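Local structure of malate oxidoreductase (Thermotoga maritima, 1VL6) at residues Cys236-Glu239 / Tyr240-Glu243; Leu242-Ala245 / Arg246-Pro250; Lys277-Trp280 / Ile281-Met284; Asp301-Leu304 / Ala305-Gly309. The protein probably catalyses the NAD-dependent oxidative decarboxylation of malate to pyruvate. All coordinates share one frame; numbering follows the deposited sequence.

Interaction 1. Residues Cys236-Glu239 / Tyr240-Glu243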
ATOM      1  N   CYS A 236      -9.704  -4.862 -50.881  1.00 70.65           N
ATOM      2  CA  CYS A 236     -10.640  -4.527 -49.797  1.00 73.15           C
ATOM      3  C   CYS A 236     -11.239  -5.720 -49.052  1.00 73.84           C
ATOM      4  O   CYS A 236     -12.329  -6.324 -49.419  1.00 71.09           O
ATOM      5  CB  CYS A 236     -11.661  -3.538 -50.313  1.00 75.72           C
ATOM      6  SG  CYS A 236     -10.718  -2.002 -50.554  1.00 84.32           S
ATOM      7  N   LEU A 237     -10.484  -5.994 -47.968  1.00 74.26           N
ATOM      8  CA  LEU A 237     -10.619  -7.197 -47.141  1.00 76.00           C
ATOM      9  C   LEU A 237     -11.827  -7.111 -46.214  1.00 76.04           C
ATOM     10  O   LEU A 237     -12.336  -8.151 -45.828  1.00 80.58           O
ATOM     11  CB  LEU A 237      -9.315  -7.499 -46.356  1.00 75.51           C
ATOM     12  CG  LEU A 237      -7.918  -7.580 -47.044  1.00 80.60           C
ATOM     13  CD1 LEU A 237      -7.156  -8.820 -46.569  1.00 83.22           C
ATOM     14  CD2 LEU A 237      -7.932  -7.606 -48.576  1.00 82.58           C
ATOM     15  N   ASN A 238     -12.274  -5.901 -45.859  1.00 72.92           N
ATOM     16  CA  ASN A 238     -13.586  -5.706 -45.253  1.00 70.45           C
ATOM     17  C   ASN A 238     -14.169  -4.386 -45.672  1.00 67.12           C
ATOM     18  O   ASN A 238     -13.546  -3.621 -46.378  1.00 64.18           O
ATOM     19  CB  ASN A 238     -13.565  -5.807 -43.699  1.00 72.18           C
ATOM     20  CG  ASN A 238     -12.301  -5.188 -43.065  1.00 78.61           C
ATOM     21  OD1 ASN A 238     -12.180  -3.863 -43.125  1.00 68.68           O
ATOM     22  ND2 ASN A 238     -11.479  -5.898 -42.485  1.00 95.88           N
ATOM     23  N   GLU A 239     -15.389  -4.135 -45.228  1.00 65.47           N
ATOM     24  CA  GLU A 239     -15.991  -2.812 -45.300  1.00 64.99           C
ATOM     25  C   GLU A 239     -15.074  -1.671 -44.823  1.00 63.05           C
ATOM     26  O   GLU A 239     -15.162  -0.558 -45.342  1.00 64.24           O
ATOM     27  CB  GLU A 239     -17.352  -2.782 -44.546  1.00 66.55           C
ATOM     28  CG  GLU A 239     -17.506  -3.799 -43.408  1.00 70.32           C
ATOM     29  CD  GLU A 239     -18.521  -3.393 -42.348  1.00 69.58           C
ATOM     30  OE1 GLU A 239     -18.814  -2.188 -42.180  1.00 86.54           O
ATOM     31  OE2 GLU A 239     -19.012  -4.286 -41.643  1.00 76.80           O
ATOM     32  N   TYR A 240     -14.207  -1.911 -43.844  1.00 60.30           N
ATOM     33  CA  TYR A 240     -13.415  -0.802 -43.283  1.00 59.20           C
ATOM     34  C   TYR A 240     -12.270  -0.403 -44.225  1.00 60.13           C
ATOM     35  O   TYR A 240     -11.860   0.758 -44.265  1.00 60.06           O
ATOM     36  CB  TYR A 240     -12.936  -1.120 -41.843  1.00 56.73           C
ATOM     37  CG  TYR A 240     -14.083  -1.333 -40.840  1.00 54.01           C
ATOM     38  CD1 TYR A 240     -14.683  -0.249 -40.234  1.00 49.66           C
ATOM     39  CD2 TYR A 240     -14.599  -2.620 -40.548  1.00 48.13           C
ATOM     40  CE1 TYR A 240     -15.747  -0.415 -39.349  1.00 55.07           C
ATOM     41  CE2 TYR A 240     -15.667  -2.789 -39.662  1.00 48.72           C
ATOM     42  CZ  TYR A 240     -16.233  -1.663 -39.073  1.00 54.79           C
ATOM     43  OH  TYR A 240     -17.284  -1.718 -38.183  1.00 64.57           O
ATOM     44  N   HIS A 241     -11.757  -1.362 -44.974  1.00 59.72           N
ATOM     45  CA  HIS A 241     -10.751  -1.092 -45.977  1.00 60.05           C
ATOM     46  C   HIS A 241     -11.397  -0.334 -47.137  1.00 60.21           C
ATOM     47  O   HIS A 241     -10.837   0.592 -47.700  1.00 58.86           O
ATOM     48  CB  HIS A 241     -10.152  -2.417 -46.468  1.00 62.27           C
ATOM     49  CG  HIS A 241      -9.223  -3.060 -45.493  1.00 62.77           C
ATOM     50  ND1 HIS A 241      -8.487  -4.184 -45.805  1.00 67.89           N
ATOM     51  CD2 HIS A 241      -8.865  -2.708 -44.232  1.00 64.15           C
ATOM     52  CE1 HIS A 241      -7.724  -4.499 -44.771  1.00 72.15           C
ATOM     53  NE2 HIS A 241      -7.921  -3.610 -43.810  1.00 63.64           N
ATOM     54  N   LEU A 242     -12.599  -0.729 -47.494  1.00 60.17           N
ATOM     55  CA  LEU A 242     -13.343   0.009 -48.507  1.00 59.85           C
ATOM     56  C   LEU A 242     -13.516   1.464 -48.033  1.00 60.90           C
ATOM     57  O   LEU A 242     -13.310   2.414 -48.788  1.00 60.96           O
ATOM     58  CB  LEU A 242     -14.680  -0.654 -48.766  1.00 54.82           C
ATOM     59  CG  LEU A 242     -15.459  -0.281 -50.012  1.00 65.16           C
ATOM     60  CD1 LEU A 242     -14.753  -0.657 -51.304  1.00 65.72           C
ATOM     61  CD2 LEU A 242     -16.797  -1.009 -49.955  1.00 60.85           C
ATOM     62  N   GLU A 243     -13.880   1.652 -46.774  1.00 60.63           N
ATOM     63  CA  GLU A 243     -14.071   3.001 -46.281  1.00 61.73           C
ATOM     64  C   GLU A 243     -12.776   3.811 -46.460  1.00 63.04           C
ATOM     65  O   GLU A 243     -12.802   4.967 -46.944  1.00 63.38           O
ATOM     66  CB  GLU A 243     -14.446   2.967 -44.817  1.00 61.29           C
ATOM     67  CG  GLU A 243     -14.937   4.293 -44.278  1.00 64.80           C
ATOM     68  CD  GLU A 243     -14.893   4.359 -42.758  1.00 63.17           C
ATOM     69  OE1 GLU A 243     -14.874   3.301 -42.094  1.00 55.15           O
ATOM     70  OE2 GLU A 243     -14.852   5.477 -42.227  1.00 64.49           O
TER

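Interaction 2. Residues Leu242-Ala245 / Arg246-Pro250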
ATOM      1  N   LEU A 242     -12.599  -0.729 -47.494  1.00 60.17           N
ATOM      2  CA  LEU A 242     -13.343   0.009 -48.507  1.00 59.85           C
ATOM      3  C   LEU A 242     -13.516   1.464 -48.033  1.00 60.90           C
ATOM      4  O   LEU A 242     -13.310   2.414 -48.788  1.00 60.96           O
ATOM      5  CB  LEU A 242     -14.680  -0.654 -48.766  1.00 54.82           C
ATOM      6  CG  LEU A 242     -15.459  -0.281 -50.012  1.00 65.16           C
ATOM      7  CD1 LEU A 242     -14.753  -0.657 -51.304  1.00 65.72           C
ATOM      8  CD2 LEU A 242     -16.797  -1.009 -49.955  1.00 60.85           C
ATOM      9  N   GLU A 243     -13.880   1.652 -46.774  1.00 60.63           N
ATOM     10  CA  GLU A 243     -14.071   3.001 -46.281  1.00 61.73           C
ATOM     11  C   GLU A 243     -12.776   3.811 -46.460  1.00 63.04           C
ATOM     12  O   GLU A 243     -12.802   4.967 -46.944  1.00 63.38           O
ATOM     13  CB  GLU A 243     -14.446   2.967 -44.817  1.00 61.29           C
ATOM     14  CG  GLU A 243     -14.937   4.293 -44.278  1.00 64.80           C
ATOM     15  CD  GLU A 243     -14.893   4.359 -42.758  1.00 63.17           C
ATOM     16  OE1 GLU A 243     -14.874   3.301 -42.094  1.00 55.15           O
ATOM     17  OE2 GLU A 243     -14.852   5.477 -42.227  1.00 64.49           O
ATOM     18  N   ILE A 244     -11.643   3.194 -46.109  1.00 60.66           N
ATOM     19  CA  ILE A 244     -10.351   3.852 -46.243  1.00 59.58           C
ATOM     20  C   ILE A 244      -9.977   4.168 -47.676  1.00 59.33           C
ATOM     21  O   ILE A 244      -9.472   5.273 -48.001  1.00 58.81           O
ATOM     22  CB  ILE A 244      -9.243   3.031 -45.610  1.00 60.46           C
ATOM     23  CG1 ILE A 244      -9.497   2.887 -44.099  1.00 58.80           C
ATOM     24  CG2 ILE A 244      -7.869   3.707 -45.848  1.00 58.22           C
ATOM     25  CD1 ILE A 244      -9.545   4.178 -43.330  1.00 59.28           C
ATOM     26  N   ALA A 245     -10.229   3.210 -48.546  1.00 58.68           N
ATOM     27  CA  ALA A 245      -9.917   3.417 -49.950  1.00 58.37           C
ATOM     28  C   ALA A 245     -10.654   4.657 -50.467  1.00 58.90           C
ATOM     29  O   ALA A 245     -10.180   5.356 -51.363  1.00 58.29           O
ATOM     30  CB  ALA A 245     -10.307   2.196 -50.782  1.00 59.19           C
ATOM     31  N   ARG A 246     -11.838   4.908 -49.933  1.00 60.17           N
ATOM     32  CA  ARG A 246     -12.638   6.018 -50.437  1.00 60.71           C
ATOM     33  C   ARG A 246     -12.174   7.394 -49.983  1.00 61.87           C
ATOM     34  O   ARG A 246     -12.501   8.384 -50.599  1.00 63.05           O
ATOM     35  CB  ARG A 246     -14.079   5.841 -50.047  1.00 59.41           C
ATOM     36  CG  ARG A 246     -14.705   4.790 -50.866  1.00 61.74           C
ATOM     37  CD  ARG A 246     -15.907   4.213 -50.228  1.00 63.56           C
ATOM     38  NE  ARG A 246     -16.713   3.597 -51.259  1.00 67.27           N
ATOM     39  CZ  ARG A 246     -17.562   2.632 -51.043  1.00 65.92           C
ATOM     40  NH1 ARG A 246     -17.738   2.160 -49.821  1.00 77.05           N
ATOM     41  NH2 ARG A 246     -18.241   2.136 -52.053  1.00 73.22           N
ATOM     42  N   ILE A 247     -11.399   7.458 -48.914  1.00 61.58           N
ATOM     43  CA  ILE A 247     -10.924   8.747 -48.457  1.00 60.34           C
ATOM     44  C   ILE A 247      -9.438   8.871 -48.639  1.00 60.87           C
ATOM     45  O   ILE A 247      -8.846   9.778 -48.075  1.00 60.98           O
ATOM     46  CB  ILE A 247     -11.286   8.999 -46.969  1.00 61.53           C
ATOM     47  CG1 ILE A 247     -10.808   7.821 -46.084  1.00 57.28           C
ATOM     48  CG2 ILE A 247     -12.774   9.290 -46.851  1.00 55.02           C
ATOM     49  CD1 ILE A 247     -11.004   8.021 -44.606  1.00 58.55           C
ATOM     50  N   THR A 248      -8.836   8.005 -49.453  1.00 61.45           N
ATOM     51  CA  THR A 248      -7.356   8.001 -49.610  1.00 61.49           C
ATOM     52  C   THR A 248      -6.950   7.961 -51.054  1.00 60.21           C
ATOM     53  O   THR A 248      -7.772   7.943 -51.927  1.00 59.24           O
ATOM     54  CB  THR A 248      -6.684   6.826 -48.898  1.00 62.74           C
ATOM     55  OG1 THR A 248      -7.399   5.633 -49.185  1.00 62.77           O
ATOM     56  CG2 THR A 248      -6.739   7.010 -47.397  1.00 62.47           C
ATOM     57  N   ASN A 249      -5.657   7.989 -51.280  1.00 60.63           N
ATOM     58  CA  ASN A 249      -5.070   7.775 -52.585  1.00 59.58           C
ATOM     59  C   ASN A 249      -5.620   8.667 -53.686  1.00 60.18           C
ATOM     60  O   ASN A 249      -6.193   8.184 -54.672  1.00 60.26           O
ATOM     61  CB  ASN A 249      -5.204   6.316 -52.924  1.00 58.08           C
ATOM     62  CG  ASN A 249      -4.387   5.938 -54.093  1.00 62.77           C
ATOM     63  OD1 ASN A 249      -3.433   6.646 -54.477  1.00 69.10           O
ATOM     64  ND2 ASN A 249      -4.725   4.809 -54.678  1.00 56.69           N
ATOM     65  N   PRO A 250      -5.439   9.971 -53.527  1.00 60.26           N
ATOM     66  CA  PRO A 250      -5.939  10.956 -54.501  1.00 61.38           C
ATOM     67  C   PRO A 250      -5.411  10.791 -55.919  1.00 61.21           C
ATOM     68  O   PRO A 250      -6.193  10.982 -56.873  1.00 60.19           O
ATOM     69  CB  PRO A 250      -5.486  12.300 -53.931  1.00 61.64           C
ATOM     70  CG  PRO A 250      -4.496  11.974 -52.838  1.00 60.81           C
ATOM     71  CD  PRO A 250      -4.797  10.613 -52.378  1.00 62.58           C
TER

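Interaction 3. Residues Lys277-Trp280 / Ile281-Met284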
ATOM      1  N   LYS A 277      12.226  -3.352 -48.147  1.00 60.82           N
ATOM      2  CA  LYS A 277      13.619  -3.585 -48.577  1.00 60.22           C
ATOM      3  C   LYS A 277      14.405  -2.254 -48.560  1.00 60.86           C
ATOM      4  O   LYS A 277      13.884  -1.182 -48.924  1.00 60.57           O
ATOM      5  CB  LYS A 277      13.689  -4.277 -49.947  1.00 58.02           C
ATOM      6  CG  LYS A 277      13.178  -5.688 -49.877  1.00 61.66           C
ATOM      7  CD  LYS A 277      13.479  -6.555 -51.115  1.00 63.64           C
ATOM      8  CE  LYS A 277      13.402  -8.056 -50.757  1.00 69.97           C
ATOM      9  NZ  LYS A 277      13.994  -8.984 -51.776  1.00 75.58           N
ATOM     10  N   PRO A 278      15.662  -2.299 -48.122  1.00 61.10           N
ATOM     11  CA  PRO A 278      16.446  -1.075 -47.959  1.00 61.09           C
ATOM     12  C   PRO A 278      16.543  -0.269 -49.244  1.00 61.23           C
ATOM     13  O   PRO A 278      16.403   0.921 -49.208  1.00 61.07           O
ATOM     14  CB  PRO A 278      17.824  -1.599 -47.575  1.00 60.81           C
ATOM     15  CG  PRO A 278      17.825  -3.002 -47.998  1.00 61.85           C
ATOM     16  CD  PRO A 278      16.446  -3.493 -47.811  1.00 60.06           C
ATOM     17  N   GLU A 279      16.750  -0.917 -50.390  1.00 61.63           N
ATOM     18  CA  GLU A 279      16.847  -0.151 -51.635  1.00 61.25           C
ATOM     19  C   GLU A 279      15.597   0.670 -51.994  1.00 61.12           C
ATOM     20  O   GLU A 279      15.707   1.693 -52.675  1.00 62.33           O
ATOM     21  CB  GLU A 279      17.296  -1.035 -52.770  1.00 55.75           C
ATOM     22  CG  GLU A 279      18.776  -1.423 -52.666  1.00 60.36           C
ATOM     23  CD  GLU A 279      19.737  -0.200 -52.656  1.00 63.84           C
ATOM     24  OE1 GLU A 279      20.015   0.400 -53.713  1.00 57.74           O
ATOM     25  OE2 GLU A 279      20.247   0.173 -51.572  1.00 56.29           O
ATOM     26  N   TRP A 280      14.429   0.283 -51.479  1.00 60.29           N
ATOM     27  CA  TRP A 280      13.208   1.088 -51.682  1.00 59.82           C
ATOM     28  C   TRP A 280      13.355   2.484 -51.105  1.00 60.00           C
ATOM     29  O   TRP A 280      12.825   3.459 -51.644  1.00 59.90           O
ATOM     30  CB  TRP A 280      11.948   0.421 -51.094  1.00 55.81           C
ATOM     31  CG  TRP A 280      11.689  -0.962 -51.654  1.00 56.26           C
ATOM     32  CD1 TRP A 280      12.347  -1.552 -52.707  1.00 49.65           C
ATOM     33  CD2 TRP A 280      10.717  -1.919 -51.218  1.00 48.63           C
ATOM     34  NE1 TRP A 280      11.842  -2.806 -52.942  1.00 54.19           N
ATOM     35  CE2 TRP A 280      10.848  -3.062 -52.046  1.00 58.51           C
ATOM     36  CE3 TRP A 280       9.760  -1.939 -50.218  1.00 60.22           C
ATOM     37  CZ2 TRP A 280      10.054  -4.195 -51.905  1.00 52.59           C
ATOM     38  CZ3 TRP A 280       8.969  -3.077 -50.075  1.00 56.39           C
ATOM     39  CH2 TRP A 280       9.132  -4.186 -50.910  1.00 55.73           C
ATOM     40  N   ILE A 281      14.094   2.594 -50.018  1.00 59.69           N
ATOM     41  CA  ILE A 281      14.256   3.888 -49.366  1.00 61.00           C
ATOM     42  C   ILE A 281      14.837   4.919 -50.299  1.00 63.23           C
ATOM     43  O   ILE A 281      14.470   6.085 -50.237  1.00 63.55           O
ATOM     44  CB  ILE A 281      15.100   3.754 -48.085  1.00 61.99           C
ATOM     45  CG1 ILE A 281      14.271   2.977 -47.056  1.00 62.63           C
ATOM     46  CG2 ILE A 281      15.489   5.168 -47.558  1.00 66.27           C
ATOM     47  CD1 ILE A 281      14.815   2.967 -45.692  1.00 69.72           C
ATOM     48  N   LYS A 282      15.719   4.476 -51.184  1.00 64.35           N
ATOM     49  CA  LYS A 282      16.357   5.359 -52.117  1.00 63.31           C
ATOM     50  C   LYS A 282      15.393   5.830 -53.198  1.00 65.79           C
ATOM     51  O   LYS A 282      15.703   6.771 -53.892  1.00 67.85           O
ATOM     52  CB  LYS A 282      17.581   4.646 -52.720  1.00 62.74           C
ATOM     53  CG  LYS A 282      18.567   4.212 -51.634  1.00 62.74           C
ATOM     54  CD  LYS A 282      19.991   3.915 -52.081  1.00 58.90           C
ATOM     55  CE  LYS A 282      20.793   3.229 -50.906  1.00 55.61           C
ATOM     56  NZ  LYS A 282      21.852   2.301 -51.439  1.00 54.96           N
ATOM     57  N   LYS A 283      14.234   5.191 -53.365  1.00 66.36           N
ATOM     58  CA  LYS A 283      13.251   5.644 -54.369  1.00 64.17           C
ATOM     59  C   LYS A 283      12.167   6.467 -53.713  1.00 63.26           C
ATOM     60  O   LYS A 283      11.310   6.980 -54.392  1.00 62.64           O
ATOM     61  CB  LYS A 283      12.619   4.490 -55.091  1.00 61.94           C
ATOM     62  CG  LYS A 283      13.626   3.599 -55.789  1.00 71.05           C
ATOM     63  CD  LYS A 283      12.942   2.537 -56.685  1.00 69.95           C
ATOM     64  CE  LYS A 283      12.081   1.578 -55.881  1.00 71.09           C
ATOM     65  NZ  LYS A 283      11.609   0.529 -56.756  1.00 67.93           N
HETATM   66  N   MSE A 284      12.220   6.619 -52.395  1.00 63.00           N
HETATM   67  CA  MSE A 284      11.338   7.550 -51.698  1.00 64.12           C
HETATM   68  C   MSE A 284      11.870   8.942 -51.948  1.00 64.63           C
HETATM   69  O   MSE A 284      12.913   9.091 -52.542  1.00 67.06           O
HETATM   70  CB  MSE A 284      11.308   7.280 -50.174  1.00 65.14           C
HETATM   71  CG  MSE A 284      10.736   5.928 -49.815  1.00 62.17           C
HETATM   72 SE   MSE A 284      10.744   5.556 -47.922  1.00 69.27          SE
HETATM   73  CE  MSE A 284       9.592   7.079 -47.205  1.00 68.35           C
TER

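Interaction 4. Residues Asp301-Leu304 / Ala305-Gly309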
ATOM      1  N   ASP A 301      14.883  -3.161 -40.381  1.00 60.89           N
ATOM      2  CA  ASP A 301      15.805  -2.949 -39.289  1.00 62.51           C
ATOM      3  C   ASP A 301      16.178  -1.474 -39.274  1.00 63.90           C
ATOM      4  O   ASP A 301      16.437  -0.911 -40.314  1.00 66.31           O
ATOM      5  CB  ASP A 301      17.048  -3.806 -39.437  1.00 64.08           C
ATOM      6  CG  ASP A 301      18.087  -3.495 -38.380  1.00 70.10           C
ATOM      7  OD1 ASP A 301      17.883  -3.841 -37.184  1.00 70.35           O
ATOM      8  OD2 ASP A 301      19.116  -2.852 -38.663  1.00 78.56           O
ATOM      9  N   PRO A 302      16.131  -0.831 -38.117  1.00 64.96           N
ATOM     10  CA  PRO A 302      16.388   0.611 -38.051  1.00 64.50           C
ATOM     11  C   PRO A 302      17.765   1.030 -38.515  1.00 63.48           C
ATOM     12  O   PRO A 302      17.880   2.020 -39.225  1.00 64.84           O
ATOM     13  CB  PRO A 302      16.166   0.969 -36.572  1.00 64.02           C
ATOM     14  CG  PRO A 302      15.383  -0.170 -35.978  1.00 64.81           C
ATOM     15  CD  PRO A 302      15.751  -1.395 -36.799  1.00 65.95           C
ATOM     16  N   GLU A 303      18.809   0.313 -38.127  1.00 62.67           N
ATOM     17  CA  GLU A 303      20.151   0.714 -38.570  1.00 61.56           C
ATOM     18  C   GLU A 303      20.196   0.577 -40.107  1.00 62.30           C
ATOM     19  O   GLU A 303      20.588   1.516 -40.822  1.00 61.61           O
ATOM     20  CB  GLU A 303      21.245  -0.086 -37.882  1.00 59.31           C
ATOM     21  CG  GLU A 303      22.654   0.350 -38.265  1.00 66.20           C
ATOM     22  CD  GLU A 303      22.955   1.787 -37.917  1.00 69.72           C
ATOM     23  OE1 GLU A 303      22.334   2.333 -36.977  1.00 85.87           O
ATOM     24  OE2 GLU A 303      23.816   2.377 -38.587  1.00 79.32           O
ATOM     25  N   LEU A 304      19.730  -0.566 -40.611  1.00 61.72           N
ATOM     26  CA  LEU A 304      19.706  -0.795 -42.033  1.00 61.97           C
ATOM     27  C   LEU A 304      19.012   0.366 -42.749  1.00 62.56           C
ATOM     28  O   LEU A 304      19.458   0.853 -43.785  1.00 60.18           O
ATOM     29  CB  LEU A 304      18.975  -2.105 -42.364  1.00 62.99           C
ATOM     30  CG  LEU A 304      18.895  -2.506 -43.851  1.00 61.15           C
ATOM     31  CD1 LEU A 304      20.257  -2.505 -44.537  1.00 62.49           C
ATOM     32  CD2 LEU A 304      18.292  -3.862 -43.967  1.00 67.48           C
ATOM     33  N   ALA A 305      17.909   0.811 -42.192  1.00 64.15           N
ATOM     34  CA  ALA A 305      17.217   1.921 -42.782  1.00 65.36           C
ATOM     35  C   ALA A 305      18.067   3.185 -42.790  1.00 64.13           C
ATOM     36  O   ALA A 305      18.077   3.875 -43.811  1.00 62.55           O
ATOM     37  CB  ALA A 305      15.918   2.157 -42.051  1.00 69.04           C
ATOM     38  N   ARG A 306      18.725   3.500 -41.656  1.00 64.17           N
ATOM     39  CA  ARG A 306      19.612   4.680 -41.579  1.00 66.36           C
ATOM     40  C   ARG A 306      20.653   4.512 -42.670  1.00 63.18           C
ATOM     41  O   ARG A 306      20.831   5.407 -43.466  1.00 63.36           O
ATOM     42  CB  ARG A 306      20.315   4.874 -40.220  1.00 64.54           C
ATOM     43  CG  ARG A 306      19.399   5.411 -39.100  1.00 82.36           C
ATOM     44  CD  ARG A 306      19.808   5.010 -37.638  1.00 81.48           C
ATOM     45  NE  ARG A 306      18.653   4.900 -36.725  1.00100.36           N
ATOM     46  CZ  ARG A 306      18.624   4.159 -35.593  1.00109.63           C
ATOM     47  NH1 ARG A 306      19.699   3.453 -35.226  1.00116.81           N
ATOM     48  NH2 ARG A 306      17.519   4.108 -34.828  1.00 91.45           N
ATOM     49  N   GLU A 307      21.271   3.333 -42.736  1.00 60.33           N
ATOM     50  CA  GLU A 307      22.319   3.082 -43.694  1.00 61.21           C
ATOM     51  C   GLU A 307      21.902   3.266 -45.142  1.00 60.48           C
ATOM     52  O   GLU A 307      22.710   3.602 -45.984  1.00 58.95           O
ATOM     53  CB  GLU A 307      22.871   1.684 -43.489  1.00 60.15           C
ATOM     54  CG  GLU A 307      23.488   1.482 -42.129  1.00 64.25           C
ATOM     55  CD  GLU A 307      24.843   2.124 -41.938  1.00 65.99           C
ATOM     56  OE1 GLU A 307      25.541   2.473 -42.913  1.00 64.83           O
ATOM     57  OE2 GLU A 307      25.224   2.257 -40.769  1.00 69.94           O
ATOM     58  N   ALA A 308      20.631   3.038 -45.411  1.00 62.75           N
ATOM     59  CA  ALA A 308      20.080   3.153 -46.745  1.00 64.21           C
ATOM     60  C   ALA A 308      19.599   4.560 -47.049  1.00 64.73           C
ATOM     61  O   ALA A 308      19.150   4.818 -48.177  1.00 69.49           O
ATOM     62  CB  ALA A 308      18.936   2.130 -46.953  1.00 63.81           C
ATOM     63  N   GLY A 309      19.710   5.475 -46.098  1.00 62.29           N
ATOM     64  CA  GLY A 309      19.419   6.855 -46.357  1.00 61.80           C
ATOM     65  C   GLY A 309      18.276   7.485 -45.557  1.00 63.74           C
ATOM     66  O   GLY A 309      17.944   8.654 -45.763  1.00 65.67           O
TER

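Interaction 1. Residues Cys236-Glu239 / Tyr240-Glu243
Asn238, the N-cap residue of helix 239-246, caps it with its side-chain carbonyl: OD1 accepts from His241 N at 3.1 Å and, in a weak bond, from Tyr240 N at 2.9 Å. With CG set between the backbone N and the carbonyl carbon (chi1 38°), the amide folds back over the first turn, which places OD1 before these two N-H groups. Its backbone O takes the straighter bond from Leu242 N (3.2 Å, 167° at the hydrogen), in the carbonyl plane, and Glu243 N closes the next turn on Glu239 O.

The His241 ring lies beneath this cap, one face covered by Asn238 CG. Its ND1 receives a weak, long bond from Leu237 N (3.5 Å), and CB of Leu237 packs against the same nitrogen. Since NE2 bonds to the carbonyl O of Ile200, the ring is consistent with the tautomer protonated on NE2. With alanine in place of His241, Leu237 N and Ile200 O would probably lose their ring partners, and Asn238 CG the ring face it lies over. Beside the cap, the Glu239 carboxylate stacks on one Tyr240 ring face, planes 13° apart, while Asn238 OD1 sits at the ring edge.

Further out, Glu239 pairs with Arg150 and Tyr240 meets Phe149, both on helix 147-158; Glu243 reaches Lys209 and Tyr205 on helix 202-214, so helix 239-246 touches both helices.

Interaction 2. Residues Leu242-Ala245 / Arg246-Pro250
Leu242 and Arg246 meet one helical turn apart, in the apolar part of the contact. The leucine's branch point carries the touch: CG lies over one face of the guanidinium, offset toward its rim, 3.3 Å from Arg246 NH1, and CD2 flanks the same nitrogen. The arginine chain, extended from CG to NE, runs back over Leu242 O to bring its flat end there. A serine in place of Leu242 would probably uncover that guanidinium face and let the group turn more freely. On another side of the helix Ile244 CG2 packs on Thr248 CG2 (3.8 Å), and the CD1 atoms of Ile244 and Ile247 are 4.3 Å apart.

Among the charged groups, Arg246 NE is engaged by Glu230 in a salt bridge, which probably helps fix the plane that Leu242 covers.

The backbone bonds show the helix giving out. Arg246 N still reaches Leu242 O (3.1 Å), four residues back, with a weak second bond to Glu243 O. Ile247 N instead bonds mainly to Ile244 O at 3.1 Å, three residues back and well above the carbonyl plane (63°), its bond to Glu243 O being weak and long. Thr248 OG1 is modelled as donating to Ile244 O as well, at a doubtful 2.4 Å.

Such a shift from four-residue to three-residue bonds is common where the last turn of an alpha-helix tightens toward 3-10 geometry. Here it ends a helix of the NAD-binding domain, whose Ile244 packs against strand 218-223 and helix 202-214 of a fold consistent with the Rossmann type.

Interaction 3. Residues Lys277-Trp280 / Ile281-Met284
Trp280 O is shared by two backbone donors as the short helix ends: Lys283 N at 2.8 Å, and Met284 N (a selenomethionine) in a weak bond at 3.3 Å. The lysine's N-H approaches from above the carbonyl plane, 57° out of it, as in i to i+3 bonds of 3-10 type. The same pattern runs through the turns before it, Ile281 N bonding to Pro278 O (3.0 Å) and Lys282 N to Glu279 O (3.2 Å). The type I beta turn from Ile281 to Met284 then leads the chain out of the helix, closed by Met284 N on Ile281 O.

On the outer surface Glu279 and Lys282 form a salt bridge. Lys282 NZ meets Glu279 OE2 at 2.7 Å on its syn lone pair, the side of the other oxygen, and OE1 is farther from the ammonium at 3.5 Å. The glutamate chain bends at its second torsion (chi2 -59°) to bring the carboxylate back, while the lysine stays extended beyond CG and crosses it, CE also close to OE2.

Trp280 carries the backbone N of Lys277 over one face, toward the rim, and packs on helix 257-261 (Leu257, Leu261). Lys283 CE comes to the indole obliquely, and its NZ pairs with Glu258 on that same helix. Ile281 instead packs on Ile290 of strand 289-292 and Ala305 of helix 302-307.

The chemistry thus divides: the Glu279-Lys282 ion pair, probably weakened by solvent, is local to the exposed turn, whereas apolar side chains together with the Lys283-Glu258 bridge join the helix to its neighbours.

Interaction 4. Residues Asp301-Leu304 / Ala305-Gly309
Arg306 lays its guanidinium over Pro302, whose CB sits beneath one face toward the rim, 3.8 Å from NH2. Extended from CG to NE, the arginine chain runs back along the helix past Pro302 O. At the edge of the group, near its plane, Glu303 OE1 forms a salt bridge with NH1, a single, weak contact of 3.4 Å between OE1 and NH1, with the carboxylate and guanidinium planes 71° apart. Glu303 reaches it with CG anti to the backbone N (chi1 -177°) and a bend at the second torsion. Its other oxygen, OE2, is modelled 2.6 Å from Glu307 OE2, a doubtful distance; if real, one of the two acids probably holds a proton.

At the helix start Asp301 is the N-cap: OD2 accepts from Leu304 N at 3.1 Å, on the anti side of the carboxylate, and its negative charge probably suits the positive end of the helix dipole. Regular backbone bonds follow, Ala305 N to Asp301 O (2.9 Å), Arg306 N to Pro302 O, Glu307 N to Glu303 O and Ala308 N to Leu304 O. Gly309, at positive phi, ends the helix in a Schellman motif, with Gly309 N on Arg306 O (2.9 Å).

This short helix is the crossover of a beta-alpha-beta unit between strands 289-292 and 312-315. Pro302, Ala305 and Arg306 pack on Val313, while Leu304 and Ala308 meet Pro278 of helix 278-281.

The four contacts form two groups within the NAD-binding domain. Interactions 1 and 2 lie at the start and end of helix 239-246, sharing Leu242 and Glu243, with Cys236 SG 4.2 Å from Ala245 CB. Interactions 3 and 4, centres about 10 Å apart, join neighbouring short helices: Ile281 CG2 lies 3.7 Å from Ala308 O, and Pro278 O is 3.6 Å from Ala308 CB. The groups do not touch; even interactions 2 and 3 are about 15 Å apart at their nearest atoms. His241 and Ile244 lie near a glycine-rich GxGxxG-like turn, consistent with dinucleotide binding as in Rossmann folds.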